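Local coordinates for SusD-like protein BACOVA_02651 (Bacteroides ovatus, PDB 5E75) that binds polysaccharide at the cell surface and probably mediates xyloglucan binding before the glycan is transported into the periplasm for degradation, at residues A[31-36]-A[259-264]; A[333-338]-A[351-356]; A[27-32]-A[249-254]. One frame throughout, in Å; residues are numbered along the deposited sequence. Where two conformers were deposited one is given.

Contact 1: A[31-36]-A[259-264]; sequences AWFDYN and CNTLLS
The short helix 33-36 turns two side chains, F33 and N36, against the loop 259-262 that leads into helix 263-266. The contact joins the N-terminal part of the SusD fold to a segment more than 220 residues further along the chain. The tight part lies at N36. Its CG is anti to the backbone N (chi1 -166°), which carries the amide across to N260, and ND2 donates to N260 OD1 at 3.1 Å. The acceptor lies almost in the amide plane of N36, but the donor sits 65° above the carbonyl plane of N260, the two amides being steeply inclined to each other. N260 OD1 also takes a weak bond from L262 N, so the same oxygen helps to shape its own loop. L262 points at the helix and sets CD2 3.2 Å from N36 O, with CD1 3.9 Å from N36 ND2. F33, also anti to its backbone N, is buried too: the edge of its ring meets C259 O in plane, CE1 to O being 3.4 Å, while W256 packs edge-to-face with it. The T261 side is more open. T261 is partly exposed and makes a methyl-to-ring contact, CG2 lying 3.8 Å from F33 CE1, and water 1 bridges the segments there, accepting from N36 ND2 at 3.0 Å and from T261 N, and donating to C259 O at 2.8 Å. The far ends of the amides are taken elsewhere, N36 OD1 by T355 OG1 and N260 ND2 by L353 O. With both ND2 hydrogens of N36 engaged, one by N260 and one by the water, and its oxygen bonded too, the amide is fixed in rotation, and each of the two buried amides has partners for both its oxygen and its nitrogen.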
loop_
_atom_site.group_PDB
_atom_site.type_symbol
_atom_site.label_atom_id
_atom_site.label_comp_id
_atom_site.label_asym_id
_atom_site.label_seq_id
_atom_site.Cartn_x
_atom_site.Cartn_y
_atom_site.Cartn_z
ATOM N N ALA A 31 -6.726 -14.554 4.487
ATOM C CA ALA A 31 -7.449 -13.467 5.126
ATOM C C ALA A 31 -7.560 -12.213 4.257
ATOM O O ALA A 31 -8.591 -11.545 4.275
ATOM C CB ALA A 31 -6.793 -13.124 6.432
ATOM N N TRP A 32 -6.508 -11.942 3.485
ATOM C CA TRP A 32 -6.385 -10.722 2.677
ATOM C C TRP A 32 -6.880 -10.896 1.243
ATOM O O TRP A 32 -6.954 -9.925 0.484
ATOM C CB TRP A 32 -4.914 -10.293 2.640
ATOM C CG TRP A 32 -4.393 -9.808 3.955
ATOM C CD1 TRP A 32 -3.685 -10.537 4.866
ATOM C CD2 TRP A 32 -4.543 -8.496 4.517
ATOM N NE1 TRP A 32 -3.411 -9.769 5.979
ATOM C CE2 TRP A 32 -3.913 -8.508 5.782
ATOM C CE3 TRP A 32 -5.167 -7.324 4.084
ATOM C CZ2 TRP A 32 -3.890 -7.380 6.616
ATOM C CZ3 TRP A 32 -5.135 -6.214 4.906
ATOM C CH2 TRP A 32 -4.491 -6.245 6.149
ATOM N N PHE A 33 -7.236 -12.115 0.872
ATOM C CA PHE A 33 -7.489 -12.443 -0.524
ATOM C C PHE A 33 -8.576 -11.567 -1.176
ATOM O O PHE A 33 -8.390 -11.110 -2.309
ATOM C CB PHE A 33 -7.833 -13.937 -0.666
ATOM C CG PHE A 33 -8.047 -14.367 -2.088
ATOM C CD1 PHE A 33 -6.975 -14.726 -2.897
ATOM C CD2 PHE A 33 -9.319 -14.404 -2.614
ATOM C CE1 PHE A 33 -7.178 -15.102 -4.210
ATOM C CE2 PHE A 33 -9.522 -14.780 -3.936
ATOM C CZ PHE A 33 -8.450 -15.129 -4.722
ATOM N N ASP A 34 -9.692 -11.314 -0.499
ATOM C CA ASP A 34 -10.790 -10.579 -1.131
ATOM C C ASP A 34 -10.365 -9.153 -1.454
ATOM O O ASP A 34 -10.912 -8.541 -2.357
ATOM C CB ASP A 34 -12.068 -10.526 -0.274
ATOM C CG ASP A 34 -12.840 -11.821 -0.274
ATOM O OD1 ASP A 34 -12.434 -12.765 -0.981
ATOM O OD2 ASP A 34 -13.873 -11.874 0.438
ATOM N N TYR A 35 -9.419 -8.615 -0.688
ATOM C CA TYR A 35 -8.882 -7.276 -0.955
ATOM C C TYR A 35 -7.829 -7.320 -2.056
ATOM O O TYR A 35 -7.926 -6.570 -3.029
ATOM C CB TYR A 35 -8.291 -6.709 0.337
ATOM C CG TYR A 35 -7.494 -5.421 0.221
ATOM C CD1 TYR A 35 -8.063 -4.265 -0.298
ATOM C CD2 TYR A 35 -6.181 -5.353 0.678
ATOM C CE1 TYR A 35 -7.340 -3.082 -0.368
ATOM C CE2 TYR A 35 -5.454 -4.172 0.596
ATOM C CZ TYR A 35 -6.045 -3.047 0.079
ATOM O OH TYR A 35 -5.346 -1.848 -0.005
ATOM N N ASN A 36 -6.853 -8.207 -1.917
ATOM C CA ASN A 36 -5.779 -8.305 -2.895
ATOM C C ASN A 36 -6.255 -8.697 -4.279
ATOM O O ASN A 36 -5.626 -8.333 -5.266
ATOM C CB ASN A 36 -4.693 -9.286 -2.426
ATOM C CG ASN A 36 -3.424 -9.157 -3.220
ATOM O OD1 ASN A 36 -2.635 -8.223 -2.983
ATOM N ND2 ASN A 36 -3.211 -10.052 -4.184
ATOM N N CYS A 259 -3.423 -17.471 -3.579
ATOM C CA CYS A 259 -2.625 -16.924 -4.677
ATOM C C CYS A 259 -2.792 -15.435 -4.848
ATOM O O CYS A 259 -3.835 -14.882 -4.500
ATOM C CB CYS A 259 -3.064 -17.543 -6.007
ATOM S SG CYS A 259 -2.721 -19.275 -6.231
ATOM N N ASN A 260 -1.747 -14.815 -5.392
ATOM C CA ASN A 260 -1.747 -13.417 -5.780
ATOM C C ASN A 260 -2.330 -13.344 -7.184
ATOM O O ASN A 260 -1.635 -13.654 -8.157
ATOM C CB ASN A 260 -0.326 -12.884 -5.788
ATOM C CG ASN A 260 -0.275 -11.414 -6.106
ATOM O OD1 ASN A 260 -1.291 -10.826 -6.495
ATOM N ND2 ASN A 260 0.895 -10.814 -5.943
ATOM N N THR A 261 -3.594 -12.946 -7.301
ATOM C CA THR A 261 -4.287 -13.036 -8.580
ATOM C C THR A 261 -4.174 -11.802 -9.479
ATOM O O THR A 261 -4.862 -11.725 -10.497
ATOM C CB THR A 261 -5.780 -13.386 -8.387
ATOM O OG1 THR A 261 -6.416 -12.412 -7.562
ATOM C CG2 THR A 261 -5.916 -14.712 -7.739
ATOM N N LEU A 262 -3.276 -10.881 -9.152
ATOM C CA LEU A 262 -3.189 -9.593 -9.844
ATOM C C LEU A 262 -2.403 -9.606 -11.150
ATOM O O LEU A 262 -2.463 -8.619 -11.877
ATOM C CB LEU A 262 -2.559 -8.562 -8.922
ATOM C CG LEU A 262 -3.414 -8.117 -7.727
ATOM C CD1 LEU A 262 -2.591 -7.204 -6.821
ATOM C CD2 LEU A 262 -4.718 -7.454 -8.182
ATOM N N LEU A 263 -1.671 -10.680 -11.442
ATOM C CA LEU A 263 -0.699 -10.703 -12.549
ATOM C C LEU A 263 -1.279 -10.169 -13.855
ATOM O O LEU A 263 -0.695 -9.294 -14.511
ATOM C CB LEU A 263 -0.149 -12.133 -12.736
ATOM C CG LEU A 263 1.067 -12.465 -13.631
ATOM C CD1 LEU A 263 0.729 -12.508 -15.111
ATOM C CD2 LEU A 263 2.195 -11.496 -13.382
ATOM N N SER A 264 -2.432 -10.697 -14.238
ATOM C CA SER A 264 -2.992 -10.412 -15.546
ATOM C C SER A 264 -3.605 -9.013 -15.635
ATOM O O SER A 264 -3.701 -8.434 -16.728
ATOM C CB SER A 264 -4.025 -11.481 -15.900
ATOM O OG SER A 264 -3.415 -12.760 -15.982
HETATM O O HOH W 1 -5.024 -12.370 -4.677
#

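Contact 2: A[333-338]-A[351-356]; sequences GVPGGP and SPLNTY
The backbones of 333-338 and 351-356 come nearest at G333 and L353, whose CA atoms are 7.0 Å apart, with G333 at phi 98° and psi -1°, where a CB would jam against the preceding carbonyl oxygen. L353 aims at this glycine. Its CG stands anti to the carbonyl carbon, and the extended chain brings CD1 to 3.6 Å from G333 CA. The same methyl lies 4.0 Å from P335 CB, so the leucine tip fills the angle between the glycine backbone and the proline ring. One atom further round that ring, P335 CG meets P352 CD at 3.9 Å, the two prolines crossing obliquely; L263 packs on P335 as well. The bend of 351-353 is an ST turn: S351 OG accepts from L353 N at 3.2 Å in a nearly straight bond (168°), just ahead of strand 355-359, which pairs antiparallel with 244-248. The serine oxygen has a second partner in water 2, 2.7 Å from OG, and this water donates to G333 O at 2.8 Å, bridging the two segments beside the apolar patch. Further along the loop, P335 O and G337 O both take bonds from N342 ND2.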
loop_
_atom_site.group_PDB
_atom_site.type_symbol
_atom_site.label_atom_id
_atom_site.label_comp_id
_atom_site.label_asym_id
_atom_site.label_seq_id
_atom_site.Cartn_x
_atom_site.Cartn_y
_atom_site.Cartn_z
ATOM N N GLY A 333 5.192 -5.316 -9.878
ATOM C CA GLY A 333 4.146 -6.327 -9.840
ATOM C C GLY A 333 4.093 -7.189 -11.095
ATOM O O GLY A 333 3.263 -8.098 -11.179
ATOM N N VAL A 334 4.975 -6.917 -12.054
ATOM C CA VAL A 334 5.036 -7.641 -13.323
ATOM C C VAL A 334 6.440 -8.247 -13.352
ATOM O O VAL A 334 7.404 -7.607 -13.783
ATOM C CB VAL A 334 4.780 -6.668 -14.494
ATOM C CG1 VAL A 334 4.953 -7.368 -15.846
ATOM C CG2 VAL A 334 3.395 -6.095 -14.379
ATOM N N PRO A 335 6.576 -9.484 -12.861
ATOM C CA PRO A 335 7.907 -10.039 -12.592
ATOM C C PRO A 335 8.550 -10.767 -13.773
ATOM O O PRO A 335 9.634 -11.349 -13.624
ATOM C CB PRO A 335 7.631 -11.016 -11.458
ATOM C CG PRO A 335 6.279 -11.539 -11.766
ATOM C CD PRO A 335 5.513 -10.342 -12.306
ATOM N N GLY A 336 7.891 -10.729 -14.925
ATOM C CA GLY A 336 8.388 -11.423 -16.098
ATOM C C GLY A 336 7.692 -12.753 -16.319
ATOM O O GLY A 336 6.629 -13.034 -15.755
ATOM N N GLY A 337 8.300 -13.578 -17.164
ATOM C CA GLY A 337 7.757 -14.887 -17.461
ATOM C C GLY A 337 8.157 -15.942 -16.448
ATOM O O GLY A 337 8.956 -15.706 -15.541
ATOM N N PRO A 338 7.596 -17.136 -16.604
ATOM C CA PRO A 338 7.901 -18.248 -15.707
ATOM C C PRO A 338 9.405 -18.496 -15.526
ATOM O O PRO A 338 9.832 -18.847 -14.423
ATOM C CB PRO A 338 7.251 -19.434 -16.410
ATOM C CG PRO A 338 6.146 -18.848 -17.201
ATOM C CD PRO A 338 6.616 -17.503 -17.642
ATOM N N SER A 351 0.654 -14.513 -9.647
ATOM C CA SER A 351 1.963 -13.891 -9.498
ATOM C C SER A 351 2.691 -14.482 -8.302
ATOM O O SER A 351 2.071 -14.713 -7.266
ATOM C CB SER A 351 1.809 -12.395 -9.240
ATOM O OG SER A 351 3.055 -11.828 -8.888
ATOM N N PRO A 352 4.007 -14.683 -8.423
ATOM C CA PRO A 352 4.818 -15.199 -7.317
ATOM C C PRO A 352 5.270 -14.125 -6.319
ATOM O O PRO A 352 5.915 -14.449 -5.321
ATOM C CB PRO A 352 6.030 -15.774 -8.047
ATOM C CG PRO A 352 6.215 -14.886 -9.188
ATOM C CD PRO A 352 4.812 -14.524 -9.647
ATOM N N LEU A 353 4.942 -12.867 -6.569
ATOM C CA LEU A 353 5.377 -11.809 -5.676
ATOM C C LEU A 353 4.510 -11.700 -4.444
ATOM O O LEU A 353 3.279 -11.818 -4.509
ATOM C CB LEU A 353 5.354 -10.472 -6.411
ATOM C CG LEU A 353 6.222 -10.415 -7.661
ATOM C CD1 LEU A 353 5.979 -9.108 -8.363
ATOM C CD2 LEU A 353 7.694 -10.563 -7.326
ATOM N N ASN A 354 5.153 -11.469 -3.304
ATOM C CA ASN A 354 4.413 -11.068 -2.126
ATOM C C ASN A 354 3.822 -9.671 -2.322
ATOM O O ASN A 354 4.263 -8.921 -3.222
ATOM C CB ASN A 354 5.327 -11.059 -0.896
ATOM C CG ASN A 354 5.604 -12.443 -0.350
ATOM O OD1 ASN A 354 4.952 -13.422 -0.718
ATOM N ND2 ASN A 354 6.574 -12.526 0.538
ATOM N N THR A 355 2.842 -9.315 -1.491
ATOM C CA THR A 355 2.298 -7.952 -1.495
ATOM C C THR A 355 2.774 -7.243 -0.234
ATOM O O THR A 355 2.413 -7.607 0.873
ATOM C CB THR A 355 0.756 -7.948 -1.511
ATOM O OG1 THR A 355 0.286 -8.660 -2.661
ATOM C CG2 THR A 355 0.197 -6.534 -1.554
ATOM N N TYR A 356 3.625 -6.240 -0.386
ATOM C CA TYR A 356 4.134 -5.506 0.765
ATOM C C TYR A 356 3.022 -4.824 1.556
ATOM O O TYR A 356 2.098 -4.240 0.978
ATOM C CB TYR A 356 5.134 -4.440 0.326
ATOM C CG TYR A 356 6.471 -4.978 -0.092
ATOM C CD1 TYR A 356 7.331 -5.547 0.841
ATOM C CD2 TYR A 356 6.891 -4.906 -1.409
ATOM C CE1 TYR A 356 8.554 -6.042 0.482
ATOM C CE2 TYR A 356 8.144 -5.402 -1.787
ATOM C CZ TYR A 356 8.960 -5.981 -0.818
ATOM O OH TYR A 356 10.195 -6.486 -1.143
HETATM O O HOH W 2 2.245 -9.272 -8.907
#

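Contact 3: A[27-32]-A[249-254]; sequences LYNRAW and QWVPLG
In this helix-rich SusD fold, the run 27-32, which opens on the end of a 3-10 turn, holds the loop that leaves strand 244-248 and ends in a type I beta turn from V251 to G254. Both backbone polar atoms of Q249 are taken. Its N donates to Y28 O at 2.8 Å, and its O accepts from N29 ND2 at 2.9 Å, a fairly straight bond (165°) lying in the planes of both groups. N29 CG occupies the crowded position between backbone N and carbonyl carbon, which turns the amide back so that OD1 accepts from R30 N at 2.7 Å, in plane on a lone pair. An alanine here would lose both hydrogen bonds of the side-chain amide and would probably leave Q249 O without its partner and the turn into R30 less firmly held. Y28 CB lies 3.8 Å from Q249 CG, the two side chains running side by side in the same direction. Their polar ends are satisfied elsewhere: Y28 OH by E112 and A178 N, Q249 OE1 by N240 and NE2 by A247 O. W250 NE1 pairs with T355 OG1, and its six-membered ring leans on N29, whose O, already accepting from W32 N, lies 3.4 Å from W250 CZ3.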
loop_
_atom_site.group_PDB
_atom_site.type_symbol
_atom_site.label_atom_id
_atom_site.label_comp_id
_atom_site.label_asym_id
_atom_site.label_seq_id
_atom_site.Cartn_x
_atom_site.Cartn_y
_atom_site.Cartn_z
ATOM N N LEU A 27 -3.562 -15.968 8.129
ATOM C CA LEU A 27 -3.617 -14.523 8.391
ATOM C C LEU A 27 -2.771 -13.705 7.424
ATOM O O LEU A 27 -2.968 -12.500 7.288
ATOM C CB LEU A 27 -3.148 -14.215 9.815
ATOM C CG LEU A 27 -4.047 -14.644 10.969
ATOM C CD1 LEU A 27 -3.306 -14.494 12.286
ATOM C CD2 LEU A 27 -5.337 -13.832 10.991
ATOM N N TYR A 28 -1.825 -14.365 6.768
ATOM C CA TYR A 28 -0.915 -13.693 5.856
ATOM C C TYR A 28 -1.318 -13.833 4.393
ATOM O O TYR A 28 -0.654 -13.269 3.533
ATOM C CB TYR A 28 0.496 -14.254 6.016
ATOM C CG TYR A 28 1.158 -13.963 7.351
ATOM C CD1 TYR A 28 0.906 -14.745 8.485
ATOM C CD2 TYR A 28 2.072 -12.934 7.466
ATOM C CE1 TYR A 28 1.538 -14.473 9.696
ATOM C CE2 TYR A 28 2.698 -12.658 8.671
ATOM C CZ TYR A 28 2.437 -13.424 9.771
ATOM O OH TYR A 28 3.077 -13.103 10.948
ATOM N N ASN A 29 -2.372 -14.589 4.089
ATOM C CA ASN A 29 -2.776 -14.757 2.689
ATOM C C ASN A 29 -4.287 -14.857 2.522
ATOM O O ASN A 29 -4.923 -13.897 2.114
ATOM C CB ASN A 29 -2.010 -15.906 1.985
ATOM C CG ASN A 29 -1.844 -17.163 2.835
ATOM O OD1 ASN A 29 -2.813 -17.725 3.358
ATOM N ND2 ASN A 29 -0.607 -17.645 2.915
ATOM N N ARG A 30 -4.867 -16.001 2.876
ATOM C CA ARG A 30 -6.297 -16.202 2.738
ATOM C C ARG A 30 -7.122 -15.045 3.318
ATOM O O ARG A 30 -8.107 -14.609 2.724
ATOM C CB ARG A 30 -6.679 -17.528 3.410
ATOM C CG ARG A 30 -8.134 -17.882 3.318
ATOM C CD ARG A 30 -8.375 -19.276 3.887
ATOM N NE ARG A 30 -9.769 -19.668 3.729
ATOM C CZ ARG A 30 -10.218 -20.915 3.830
ATOM N NH1 ARG A 30 -9.383 -21.914 4.088
ATOM N NH2 ARG A 30 -11.513 -21.160 3.666
ATOM N N ALA A 31 -6.726 -14.554 4.487
ATOM C CA ALA A 31 -7.449 -13.467 5.126
ATOM C C ALA A 31 -7.560 -12.213 4.257
ATOM O O ALA A 31 -8.591 -11.545 4.275
ATOM C CB ALA A 31 -6.793 -13.124 6.432
ATOM N N TRP A 32 -6.508 -11.942 3.485
ATOM C CA TRP A 32 -6.385 -10.722 2.677
ATOM C C TRP A 32 -6.880 -10.896 1.243
ATOM O O TRP A 32 -6.954 -9.925 0.484
ATOM C CB TRP A 32 -4.914 -10.293 2.640
ATOM C CG TRP A 32 -4.393 -9.808 3.955
ATOM C CD1 TRP A 32 -3.685 -10.537 4.866
ATOM C CD2 TRP A 32 -4.543 -8.496 4.517
ATOM N NE1 TRP A 32 -3.411 -9.769 5.979
ATOM C CE2 TRP A 32 -3.913 -8.508 5.782
ATOM C CE3 TRP A 32 -5.167 -7.324 4.084
ATOM C CZ2 TRP A 32 -3.890 -7.380 6.616
ATOM C CZ3 TRP A 32 -5.135 -6.214 4.906
ATOM C CH2 TRP A 32 -4.491 -6.245 6.149
ATOM N N GLN A 249 1.745 -13.170 2.139
ATOM C CA GLN A 249 2.607 -14.296 1.811
ATOM C C GLN A 249 1.890 -15.253 0.858
ATOM O O GLN A 249 1.271 -16.234 1.274
ATOM C CB GLN A 249 2.991 -15.036 3.091
ATOM C CG GLN A 249 3.723 -14.167 4.089
ATOM C CD GLN A 249 5.104 -13.774 3.606
ATOM O OE1 GLN A 249 5.834 -14.578 3.024
ATOM N NE2 GLN A 249 5.475 -12.531 3.857
ATOM N N TRP A 250 1.981 -14.971 -0.430
ATOM C CA TRP A 250 1.223 -15.740 -1.406
ATOM C C TRP A 250 1.870 -17.096 -1.709
ATOM O O TRP A 250 3.081 -17.270 -1.573
ATOM C CB TRP A 250 0.988 -14.903 -2.668
ATOM C CG TRP A 250 0.282 -13.624 -2.350
ATOM C CD1 TRP A 250 0.761 -12.360 -2.517
ATOM C CD2 TRP A 250 -1.028 -13.479 -1.786
ATOM N NE1 TRP A 250 -0.158 -11.441 -2.102
ATOM C CE2 TRP A 250 -1.266 -12.092 -1.638
ATOM C CE3 TRP A 250 -2.019 -14.382 -1.386
ATOM C CZ2 TRP A 250 -2.448 -11.594 -1.106
ATOM C CZ3 TRP A 250 -3.192 -13.885 -0.863
ATOM C CH2 TRP A 250 -3.401 -12.505 -0.728
ATOM N N VAL A 251 1.021 -18.052 -2.090
ATOM C CA VAL A 251 1.423 -19.441 -2.322
ATOM C C VAL A 251 1.014 -19.820 -3.744
ATOM O O VAL A 251 -0.051 -20.401 -3.954
ATOM C CB VAL A 251 0.734 -20.419 -1.331
ATOM C CG1 VAL A 251 1.276 -21.835 -1.523
ATOM C CG2 VAL A 251 0.918 -19.968 0.124
ATOM N N PRO A 252 1.854 -19.494 -4.732
ATOM C CA PRO A 252 1.483 -19.691 -6.143
ATOM C C PRO A 252 1.131 -21.136 -6.521
ATOM O O PRO A 252 0.294 -21.338 -7.407
ATOM C CB PRO A 252 2.726 -19.223 -6.906
ATOM C CG PRO A 252 3.829 -19.283 -5.923
ATOM C CD PRO A 252 3.236 -19.009 -4.589
ATOM N N LEU A 253 1.738 -22.113 -5.852
ATOM C CA LEU A 253 1.424 -23.516 -6.119
ATOM C C LEU A 253 0.412 -24.082 -5.114
ATOM O O LEU A 253 0.266 -25.299 -5.006
ATOM C CB LEU A 253 2.708 -24.353 -6.122
ATOM C CG LEU A 253 3.810 -23.855 -7.067
ATOM C CD1 LEU A 253 5.036 -24.748 -7.005
ATOM C CD2 LEU A 253 3.305 -23.745 -8.501
ATOM N N GLY A 254 -0.299 -23.201 -4.407
ATOM C CA GLY A 254 -1.292 -23.607 -3.413
ATOM C C GLY A 254 -2.726 -23.413 -3.877
ATOM O O GLY A 254 -2.997 -23.406 -5.073
#

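How the contacts relate
All three contacts are buried, each with some partly exposed residues, and they meet in one region of the fold. The centre of contact 1 lies nearest that of the chain (about 13 Å), that of contact 3 farthest (about 17 Å). Contacts 1 and 3 start from the same N-terminal run and fix successive parts of the chain between strand 244-248 and helix 263-266; contact 2 is local. W250 ties them together: its ring packs on N36 and N260, and it also bonds into 351-356. Contacts 1 and 2 each hold a bridging water; contacts 1 and 3 have direct asparagine hydrogen bonds, contact 3 a backbone bond too, whereas contact 2 relies on apolar packing and its water.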